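Side-chain contacts in metallo-beta-lactamase family protein (PDB 2ZO4), which probably acts as a zinc-dependent hydrolase of the metallo-beta-lactamase superfamily, with two zinc ions held side by side: residues P6-L11 and V185-D190; L26-G31 and L56-Q61; V33-T38 and G47-H52; T65-H70 and E154-A159. All blocks are in the same frame, centred on the assembly; numbering follows the deposited sequence.

Interaction 1. Residues P6-L11 and V185-D190. With ZN (zinc ion), chain B; ZN (zinc ion), chain C.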
# COMPACT_ATOMS: atom_id res chain seq x y z
N PRO A 6 21.90 12.42 -5.22
CA PRO A 6 23.10 11.64 -4.91
C PRO A 6 22.82 10.67 -3.76
O PRO A 6 22.33 11.09 -2.71
CB PRO A 6 24.12 12.70 -4.49
CG PRO A 6 23.66 13.95 -5.14
CD PRO A 6 22.15 13.87 -5.13
N GLY A 7 23.08 9.39 -3.98
CA GLY A 7 22.81 8.36 -2.98
C GLY A 7 21.34 7.98 -2.83
O GLY A 7 20.96 7.41 -1.81
N LEU A 8 20.52 8.30 -3.83
CA LEU A 8 19.13 7.85 -3.89
C LEU A 8 18.80 7.35 -5.29
O LEU A 8 18.85 8.11 -6.26
CB LEU A 8 18.15 8.96 -3.47
CG LEU A 8 16.64 8.74 -3.65
CD1 LEU A 8 16.08 7.72 -2.66
CD2 LEU A 8 15.87 10.04 -3.55
N TYR A 9 18.46 6.06 -5.39
CA TYR A 9 18.27 5.39 -6.68
C TYR A 9 16.91 4.72 -6.81
O TYR A 9 16.42 4.11 -5.86
CB TYR A 9 19.37 4.33 -6.91
CG TYR A 9 20.78 4.86 -6.76
CD1 TYR A 9 21.49 5.34 -7.87
CD2 TYR A 9 21.41 4.88 -5.52
CE1 TYR A 9 22.78 5.83 -7.73
CE2 TYR A 9 22.70 5.37 -5.38
CZ TYR A 9 23.38 5.85 -6.49
OH TYR A 9 24.66 6.33 -6.35
N LEU A 10 16.31 4.84 -7.99
CA LEU A 10 15.08 4.13 -8.33
C LEU A 10 15.40 2.70 -8.79
O LEU A 10 16.22 2.51 -9.69
CB LEU A 10 14.30 4.88 -9.42
CG LEU A 10 13.24 4.10 -10.21
CD1 LEU A 10 12.02 3.77 -9.36
CD2 LEU A 10 12.84 4.85 -11.46
N LEU A 11 14.75 1.73 -8.16
CA LEU A 11 14.96 0.30 -8.45
C LEU A 11 13.64 -0.36 -8.86
O LEU A 11 12.89 -0.83 -8.00
CB LEU A 11 15.56 -0.42 -7.24
CG LEU A 11 17.08 -0.43 -7.02
CD1 LEU A 11 17.65 0.96 -6.81
CD2 LEU A 11 17.45 -1.31 -5.83
N VAL A 185 11.59 16.01 -1.29
CA VAL A 185 11.39 14.77 -2.05
C VAL A 185 10.57 13.81 -1.19
O VAL A 185 10.95 13.48 -0.06
CB VAL A 185 12.74 14.14 -2.46
CG1 VAL A 185 12.54 12.71 -3.00
CG2 VAL A 185 13.45 15.01 -3.51
N LEU A 186 9.43 13.39 -1.74
CA LEU A 186 8.51 12.48 -1.06
C LEU A 186 8.61 11.08 -1.64
O LEU A 186 8.41 10.88 -2.84
CB LEU A 186 7.07 12.99 -1.17
CG LEU A 186 5.95 12.11 -0.59
CD1 LEU A 186 6.09 11.93 0.92
CD2 LEU A 186 4.57 12.69 -0.93
N LEU A 187 8.92 10.12 -0.78
CA LEU A 187 8.85 8.71 -1.15
C LEU A 187 7.48 8.26 -0.69
O LEU A 187 7.28 7.91 0.48
CB LEU A 187 10.00 7.91 -0.50
CG LEU A 187 11.41 8.44 -0.78
CD1 LEU A 187 12.46 7.64 -0.00
CD2 LEU A 187 11.74 8.45 -2.28
N ALA A 188 6.53 8.30 -1.62
CA ALA A 188 5.10 8.27 -1.31
C ALA A 188 4.52 6.88 -1.05
O ALA A 188 3.40 6.77 -0.56
CB ALA A 188 4.31 8.97 -2.41
N GLY A 189 5.27 5.83 -1.38
CA GLY A 189 4.73 4.47 -1.36
C GLY A 189 3.53 4.38 -2.28
O GLY A 189 3.56 4.91 -3.38
N ASP A 190 2.46 3.74 -1.81
CA ASP A 190 1.22 3.69 -2.58
C ASP A 190 0.13 4.63 -2.06
O ASP A 190 -1.05 4.40 -2.32
CB ASP A 190 0.69 2.25 -2.66
CG ASP A 190 1.60 1.32 -3.43
OD1 ASP A 190 2.67 1.75 -3.92
OD2 ASP A 190 1.25 0.13 -3.52
ZN ZN B . 0.06 -1.46 -1.89
ZN ZN C . 2.32 -1.46 -4.31
O HOH W 1 0.90 -2.50 -3.39
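Leu-8 and Val-185 mark the nearest approach of the two backbones, with their CA atoms 10.5 Å apart. The two segments run in roughly the same direction. They belong to different sheets, so side chains must fill the gap, and no hydrogen bond crosses it. Within segment 6-11, Leu-8 makes the contact. Its CG lies opposite the backbone N (chi1 172°), which brings CD1 and CD2 against segment 185-190. CD2 meets CG1 of Val-185 at 4.3 Å. CD1 of Leu-8 meets CD2 of Leu-187 at 4.4 Å. One leucine thus rests on two residues of the facing strand that lie two positions apart and point to the same side. The contact is small, buried and wholly apolar.

Beyond strand 185-189 the chain delivers Asp-190 to the metals. Its OD2 bridges both zinc ions, at 2.1 Å from the chain C ion and a longer 2.6 Å from the chain B ion. Water 1 also touches both ions, 2.0 Å from each. The backbone N of Asp-190 is hydrogen-bonded to NE2 of His-175.

Around the contact, Leu-8 also packs on Leu-27 of strand 21-29. Val-185 leans on Leu-5 and on Val-228 and Tyr-230 of strand 228-231, and Leu-187 on Leu-180 of strand 176-180. The contact therefore joins the edge strand 8-14 of one sheet to the facing sheet.

Interaction 2. Residues L26-G31 and L56-Q61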
# COMPACT_ATOMS: atom_id res chain seq x y z
N LEU A 26 16.75 2.82 -3.16
CA LEU A 26 18.00 2.50 -2.48
C LEU A 26 18.67 3.79 -2.01
O LEU A 26 18.86 4.73 -2.79
CB LEU A 26 18.93 1.73 -3.45
CG LEU A 26 20.23 1.04 -3.03
CD1 LEU A 26 21.32 2.00 -2.54
CD2 LEU A 26 19.99 -0.06 -1.99
N LEU A 27 19.00 3.84 -0.72
CA LEU A 27 19.72 4.97 -0.15
C LEU A 27 21.10 4.52 0.28
O LEU A 27 21.24 3.55 1.02
CB LEU A 27 18.96 5.56 1.04
CG LEU A 27 17.72 6.43 0.79
CD1 LEU A 27 16.52 5.61 0.37
CD2 LEU A 27 17.38 7.22 2.04
N GLN A 28 22.13 5.20 -0.22
CA GLN A 28 23.51 4.92 0.16
C GLN A 28 24.21 6.21 0.57
O GLN A 28 24.06 7.24 -0.09
CB GLN A 28 24.25 4.24 -1.00
CG GLN A 28 25.67 3.77 -0.68
CD GLN A 28 26.37 3.16 -1.88
OE1 GLN A 28 26.09 3.50 -3.03
NE2 GLN A 28 27.28 2.23 -1.62
N GLY A 29 24.97 6.16 1.66
CA GLY A 29 25.69 7.33 2.15
C GLY A 29 26.10 7.17 3.60
O GLY A 29 25.50 6.38 4.33
N ALA A 30 27.12 7.92 4.00
CA ALA A 30 27.66 7.88 5.36
C ALA A 30 27.98 6.45 5.84
O ALA A 30 27.86 6.15 7.02
CB ALA A 30 26.71 8.59 6.35
N GLY A 31 28.38 5.60 4.90
CA GLY A 31 28.74 4.22 5.20
C GLY A 31 27.55 3.28 5.37
O GLY A 31 27.73 2.10 5.67
N LEU A 56 25.40 -1.18 -8.47
CA LEU A 56 25.90 -0.22 -7.50
C LEU A 56 27.09 -0.75 -6.71
O LEU A 56 27.68 -0.03 -5.91
CB LEU A 56 24.78 0.18 -6.53
CG LEU A 56 23.57 0.92 -7.10
CD1 LEU A 56 22.36 0.79 -6.18
CD2 LEU A 56 23.91 2.39 -7.37
N GLY A 57 27.44 -2.02 -6.95
CA GLY A 57 28.56 -2.67 -6.26
C GLY A 57 28.17 -3.28 -4.92
O GLY A 57 29.00 -3.36 -4.01
N LEU A 58 26.92 -3.72 -4.82
CA LEU A 58 26.36 -4.18 -3.54
C LEU A 58 25.78 -5.59 -3.62
O LEU A 58 25.39 -6.07 -4.69
CB LEU A 58 25.29 -3.19 -3.05
CG LEU A 58 25.69 -1.73 -2.81
CD1 LEU A 58 24.45 -0.83 -2.72
CD2 LEU A 58 26.57 -1.58 -1.56
N CYS A 59 25.75 -6.24 -2.46
CA CYS A 59 25.12 -7.55 -2.29
C CYS A 59 23.89 -7.37 -1.42
O CYS A 59 23.74 -6.33 -0.78
CB CYS A 59 26.09 -8.52 -1.59
SG CYS A 59 27.75 -8.59 -2.32
N PHE A 60 23.01 -8.37 -1.40
CA PHE A 60 21.86 -8.39 -0.48
C PHE A 60 22.31 -8.12 0.95
O PHE A 60 21.63 -7.41 1.69
CB PHE A 60 21.15 -9.75 -0.52
CG PHE A 60 20.35 -10.01 -1.77
CD1 PHE A 60 19.40 -9.09 -2.21
CD2 PHE A 60 20.52 -11.19 -2.49
CE1 PHE A 60 18.65 -9.33 -3.37
CE2 PHE A 60 19.77 -11.45 -3.64
CZ PHE A 60 18.83 -10.51 -4.08
N GLN A 61 23.45 -8.69 1.33
CA GLN A 61 23.96 -8.61 2.70
C GLN A 61 24.43 -7.21 3.10
O GLN A 61 24.58 -6.93 4.29
CB GLN A 61 25.10 -9.63 2.91
CG GLN A 61 24.68 -11.10 2.87
CD GLN A 61 24.59 -11.68 1.45
OE1 GLN A 61 24.79 -10.98 0.46
NE2 GLN A 61 24.29 -12.97 1.36
O HOH W 2 28.97 0.54 -3.42
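In Leu-26, CG stands opposite the backbone N (chi1 -170°), which extends the side chain off the strand. In Leu-56, CG instead lies opposite the carbonyl carbon (chi1 -64°). With these torsions the two side chains reach each other tip to tip. CD1 of Leu-56 sits 3.8 Å from CG of Leu-26 and 4.0 Å from its CD1. Leu-58 adds a second apolar touch, its CD1 lying 4.2 Å from CD1 of Leu-26.

Gln-28 also leaves the strand extended. Its amide NE2 comes within 3.9 Å of CD2 of Leu-58, from the opposite direction. The same NE2 is 3.0 Å from water 2 and gives it a hydrogen bond. Water 2 in turn donates to O of Leu-56, at 2.9 Å. Gly-57, the next residue, has positive phi and closes a Schellman motif after helix 43-55.

Tyr-9 of strand 8-14 packs on both Leu-26 and Leu-56. The contact thus combines two kinds of chemistry. The leucine side chains meet by van der Waals contact, while one water bridges the Gln-28 side-chain amide and the carbonyl of Leu-56.

Interaction 3. Residues V33-T38 and G47-H52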
# COMPACT_ATOMS: atom_id res chain seq x y z
N VAL A 33 23.73 1.63 3.96
CA VAL A 33 22.87 1.28 2.83
C VAL A 33 21.48 0.89 3.35
O VAL A 33 21.35 0.08 4.28
CB VAL A 33 23.45 0.12 1.98
CG1 VAL A 33 22.53 -0.21 0.81
CG2 VAL A 33 24.85 0.45 1.45
N ALA A 34 20.45 1.47 2.74
CA ALA A 34 19.07 1.19 3.13
C ALA A 34 18.18 0.99 1.91
O ALA A 34 18.42 1.58 0.86
CB ALA A 34 18.52 2.32 3.97
N LEU A 35 17.17 0.14 2.07
CA LEU A 35 16.14 -0.03 1.05
C LEU A 35 14.78 0.44 1.55
O LEU A 35 14.36 0.11 2.67
CB LEU A 35 16.03 -1.49 0.61
CG LEU A 35 16.68 -1.96 -0.69
CD1 LEU A 35 16.46 -3.45 -0.84
CD2 LEU A 35 16.14 -1.22 -1.91
N VAL A 36 14.10 1.22 0.72
CA VAL A 36 12.69 1.53 0.91
C VAL A 36 11.91 0.52 0.08
O VAL A 36 11.96 0.55 -1.16
CB VAL A 36 12.34 2.99 0.51
CG1 VAL A 36 10.85 3.25 0.66
CG2 VAL A 36 13.15 3.98 1.34
N ASP A 37 11.22 -0.39 0.77
CA ASP A 37 10.48 -1.52 0.17
C ASP A 37 11.41 -2.59 -0.45
O ASP A 37 12.59 -2.32 -0.70
CB ASP A 37 9.38 -1.03 -0.79
CG ASP A 37 8.31 -0.23 -0.06
OD1 ASP A 37 8.16 -0.41 1.17
OD2 ASP A 37 7.60 0.56 -0.72
N THR A 38 10.89 -3.79 -0.67
CA THR A 38 11.74 -4.97 -0.88
C THR A 38 11.30 -5.95 -1.97
O THR A 38 11.95 -6.98 -2.16
CB THR A 38 11.88 -5.81 0.42
OG1 THR A 38 10.59 -6.30 0.83
CG2 THR A 38 12.50 -5.01 1.54
N GLY A 47 16.04 -11.80 -8.68
CA GLY A 47 17.09 -11.66 -9.69
C GLY A 47 17.29 -10.23 -10.12
O GLY A 47 18.43 -9.76 -10.20
N ALA A 48 16.19 -9.53 -10.38
CA ALA A 48 16.21 -8.12 -10.75
C ALA A 48 16.82 -7.24 -9.65
O ALA A 48 17.61 -6.34 -9.94
CB ALA A 48 14.81 -7.64 -11.09
N LEU A 49 16.45 -7.51 -8.40
CA LEU A 49 16.96 -6.74 -7.27
C LEU A 49 18.46 -6.97 -7.09
O LEU A 49 19.22 -6.02 -6.88
CB LEU A 49 16.19 -7.08 -5.98
CG LEU A 49 16.50 -6.31 -4.68
CD1 LEU A 49 16.62 -4.81 -4.92
CD2 LEU A 49 15.44 -6.61 -3.62
N GLU A 50 18.88 -8.23 -7.20
CA GLU A 50 20.29 -8.60 -7.14
C GLU A 50 21.10 -7.86 -8.19
O GLU A 50 22.16 -7.33 -7.89
CB GLU A 50 20.46 -10.11 -7.31
CG GLU A 50 21.87 -10.61 -7.04
CD GLU A 50 21.99 -12.13 -7.12
OE1 GLU A 50 21.11 -12.77 -7.73
OE2 GLU A 50 22.97 -12.67 -6.56
N LEU A 51 20.59 -7.82 -9.42
CA LEU A 51 21.27 -7.13 -10.52
C LEU A 51 21.37 -5.63 -10.28
O LEU A 51 22.42 -5.02 -10.54
CB LEU A 51 20.59 -7.42 -11.86
CG LEU A 51 20.93 -8.76 -12.53
CD1 LEU A 51 19.91 -9.10 -13.61
CD2 LEU A 51 22.35 -8.74 -13.10
N HIS A 52 20.29 -5.03 -9.78
CA HIS A 52 20.29 -3.61 -9.39
C HIS A 52 21.39 -3.31 -8.37
O HIS A 52 22.17 -2.38 -8.55
CB HIS A 52 18.94 -3.20 -8.81
CG HIS A 52 17.92 -2.85 -9.85
ND1 HIS A 52 16.67 -3.41 -9.89
CD2 HIS A 52 17.98 -1.98 -10.90
CE1 HIS A 52 15.99 -2.91 -10.91
NE2 HIS A 52 16.76 -2.04 -11.53
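Leu-49 buries more surface here than Leu-35 or Thr-38, and it touches both. It projects from helix 43-55 toward strand 32-36 with CG opposite its backbone N (chi1 -176°). Its two methyls then divide the work. CD1 meets CD1 of Leu-35 at 4.3 Å. CD2 of Leu-49 lies 3.8 Å from the backbone O of Thr-38, a plain van der Waals contact. Leu-35 points at the helix from the strand.

Thr-38 takes part through its backbone, since its CB points away from the helix. Its CA is 8.4 Å from that of Leu-49, the closest CA pair between the segments. The hydroxyl OG1 serves another partner, forming a hydrogen bond with O of His-75. Leu-11, Leu-24 and Phe-60 also pack on Leu-49.

Strand 32-36, helix 43-55 and strand 65-68 form a beta-alpha-beta unit. The contact seats the helix of that unit on its first strand. Helices laid over the outer faces of two facing sheets are the hallmark of the metallo-beta-lactamase fold. The loop after strand 32-36 carries Asp-37, whose OD2 is hydrogen-bonded to ND1 of the zinc ligand His-75, so it belongs to the second shell of the metal site.

Interaction 4. Residues T65-H70 and E154-A159. With ZN (zinc ion), chain B.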
# COMPACT_ATOMS: atom_id res chain seq x y z
N THR A 65 19.43 -1.64 6.55
CA THR A 65 18.19 -1.01 7.01
C THR A 65 17.09 -1.18 5.97
O THR A 65 17.30 -0.93 4.78
CB THR A 65 18.37 0.51 7.32
OG1 THR A 65 19.44 0.68 8.26
CG2 THR A 65 17.09 1.11 7.93
N ILE A 66 15.93 -1.64 6.43
CA ILE A 66 14.76 -1.77 5.58
C ILE A 66 13.65 -0.85 6.10
O ILE A 66 13.25 -0.94 7.26
CB ILE A 66 14.23 -3.23 5.52
CG1 ILE A 66 15.35 -4.21 5.12
CG2 ILE A 66 13.01 -3.33 4.60
CD1 ILE A 66 15.88 -4.06 3.70
N LEU A 67 13.17 0.03 5.22
CA LEU A 67 12.04 0.90 5.54
C LEU A 67 10.84 0.49 4.69
O LEU A 67 10.86 0.61 3.47
CB LEU A 67 12.40 2.37 5.30
CG LEU A 67 13.65 2.92 6.01
CD1 LEU A 67 13.94 4.34 5.59
CD2 LEU A 67 13.52 2.83 7.54
N LEU A 68 9.78 -0.00 5.35
CA LEU A 68 8.59 -0.47 4.64
C LEU A 68 7.47 0.56 4.65
O LEU A 68 7.05 1.02 5.71
CB LEU A 68 8.07 -1.79 5.24
CG LEU A 68 8.99 -3.02 5.18
CD1 LEU A 68 8.30 -4.22 5.82
CD2 LEU A 68 9.42 -3.34 3.75
N THR A 69 6.98 0.91 3.47
CA THR A 69 5.83 1.80 3.35
C THR A 69 4.56 1.11 3.86
O THR A 69 3.76 1.73 4.56
CB THR A 69 5.62 2.31 1.91
OG1 THR A 69 5.41 1.19 1.03
CG2 THR A 69 6.83 3.12 1.44
N HIS A 70 4.41 -0.17 3.53
CA HIS A 70 3.26 -0.97 3.97
C HIS A 70 3.47 -2.49 3.79
O HIS A 70 4.51 -2.93 3.29
CB HIS A 70 1.96 -0.50 3.31
CG HIS A 70 1.97 -0.57 1.80
ND1 HIS A 70 2.92 0.05 1.03
CD2 HIS A 70 1.10 -1.15 0.94
CE1 HIS A 70 2.65 -0.16 -0.25
NE2 HIS A 70 1.56 -0.89 -0.33
N GLU A 154 7.94 10.92 13.28
CA GLU A 154 9.29 10.61 13.74
C GLU A 154 10.32 10.89 12.64
O GLU A 154 10.00 10.89 11.45
CB GLU A 154 9.40 9.19 14.30
CG GLU A 154 9.68 8.08 13.31
CD GLU A 154 10.24 6.84 14.00
OE1 GLU A 154 9.48 5.87 14.18
OE2 GLU A 154 11.42 6.84 14.38
N ALA A 155 11.55 11.16 13.07
CA ALA A 155 12.62 11.53 12.17
C ALA A 155 13.70 10.46 12.19
O ALA A 155 14.19 10.07 13.25
CB ALA A 155 13.20 12.87 12.57
N LEU A 156 14.05 9.98 11.00
CA LEU A 156 15.06 8.95 10.85
C LEU A 156 16.28 9.49 10.11
O LEU A 156 16.16 10.16 9.09
CB LEU A 156 14.49 7.74 10.09
CG LEU A 156 13.24 7.03 10.62
CD1 LEU A 156 12.60 6.20 9.51
CD2 LEU A 156 13.54 6.15 11.82
N GLU A 157 17.46 9.20 10.65
CA GLU A 157 18.71 9.49 9.97
C GLU A 157 19.14 8.22 9.26
O GLU A 157 19.55 7.25 9.91
CB GLU A 157 19.79 9.97 10.94
CG GLU A 157 19.76 11.46 11.19
CD GLU A 157 18.68 11.85 12.17
OE1 GLU A 157 18.93 11.82 13.39
OE2 GLU A 157 17.57 12.21 11.71
N VAL A 158 19.03 8.23 7.94
CA VAL A 158 19.26 7.04 7.13
C VAL A 158 20.18 7.38 5.97
O VAL A 158 19.82 8.19 5.11
CB VAL A 158 17.93 6.47 6.55
CG1 VAL A 158 18.21 5.21 5.76
CG2 VAL A 158 16.91 6.20 7.65
N ALA A 159 21.36 6.77 5.96
CA ALA A 159 22.33 6.90 4.86
C ALA A 159 22.66 8.35 4.52
O ALA A 159 22.72 8.73 3.34
CB ALA A 159 21.84 6.14 3.62
ZN ZN B . 0.06 -1.46 -1.89
O HOH W 1 0.90 -2.50 -3.39
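Between the two facing sheets of the metallo-beta-lactamase fold, Leu-67 of strand 65-68 meets Leu-156 and Val-158 of strand 155-158. Strand 65-68 runs on into the HxHxDH metal motif, made here of His-70, His-72, Asp-74 and His-75. Leu-67 spreads its two methyls over two partners. CD2 lies 4.0 Å from CD1 of Leu-156, and these side chains slide past each other in opposite directions. CD1 of Leu-67 lies 4.1 Å from CG2 of Val-158, and that pair reaches together tip to tip. Both partners sit on one face of their strand, two positions apart. Leu-163 and Phe-90 pack on Leu-67 as well, and Val-158 also touches Ala-34.

Farther along the segment, His-70 binds the chain B zinc through NE2 at 2.2 Å. Its chi1 of 60° places the ring between the backbone N and the carbonyl carbon. The other ring nitrogen, ND1, donates to OG1 of Thr-69 at 2.7 Å. The N-H...O angle is 145°, so the bond is somewhat bent, but the hydroxyl lies close to the ring plane. OG1 is also hydrogen-bonded to OD2 of Asp-37. His-72, His-171 and Asp-190 are further ligands of this zinc.

The chemistry changes along one short segment. Apolar methyls join the sheets, while polar groups hold the metal. With its ND1 N-H given to Thr-69, the ring presents NE2 to the zinc. The hydrogen bonds through Thr-69 to Asp-37 would be expected to restrain the imidazole's rotation and make it a stronger electron donor.

Overall arrangement
The four contacts use both faces of one six-stranded sheet. Interactions 1 and 4 join it to the second sheet, with centres about 12 Å apart. Interactions 2 and 3 lie on its helix-covered face, with centres about 9 Å apart. Leu-11 of interaction 1 reaches interaction 3, its CD2 lying 3.7 Å from CD1 of Leu-49. Interactions 3 and 4 share the pairing of strands 32-36 and 65-68, where O of Leu-35 and N of Leu-67 are 2.8 Å apart. Interactions 1 and 4 converge on the chain B zinc: OD2 of Asp-190 and NE2 of His-70 come within 3.4 Å. Interaction 2 lies away from the metals.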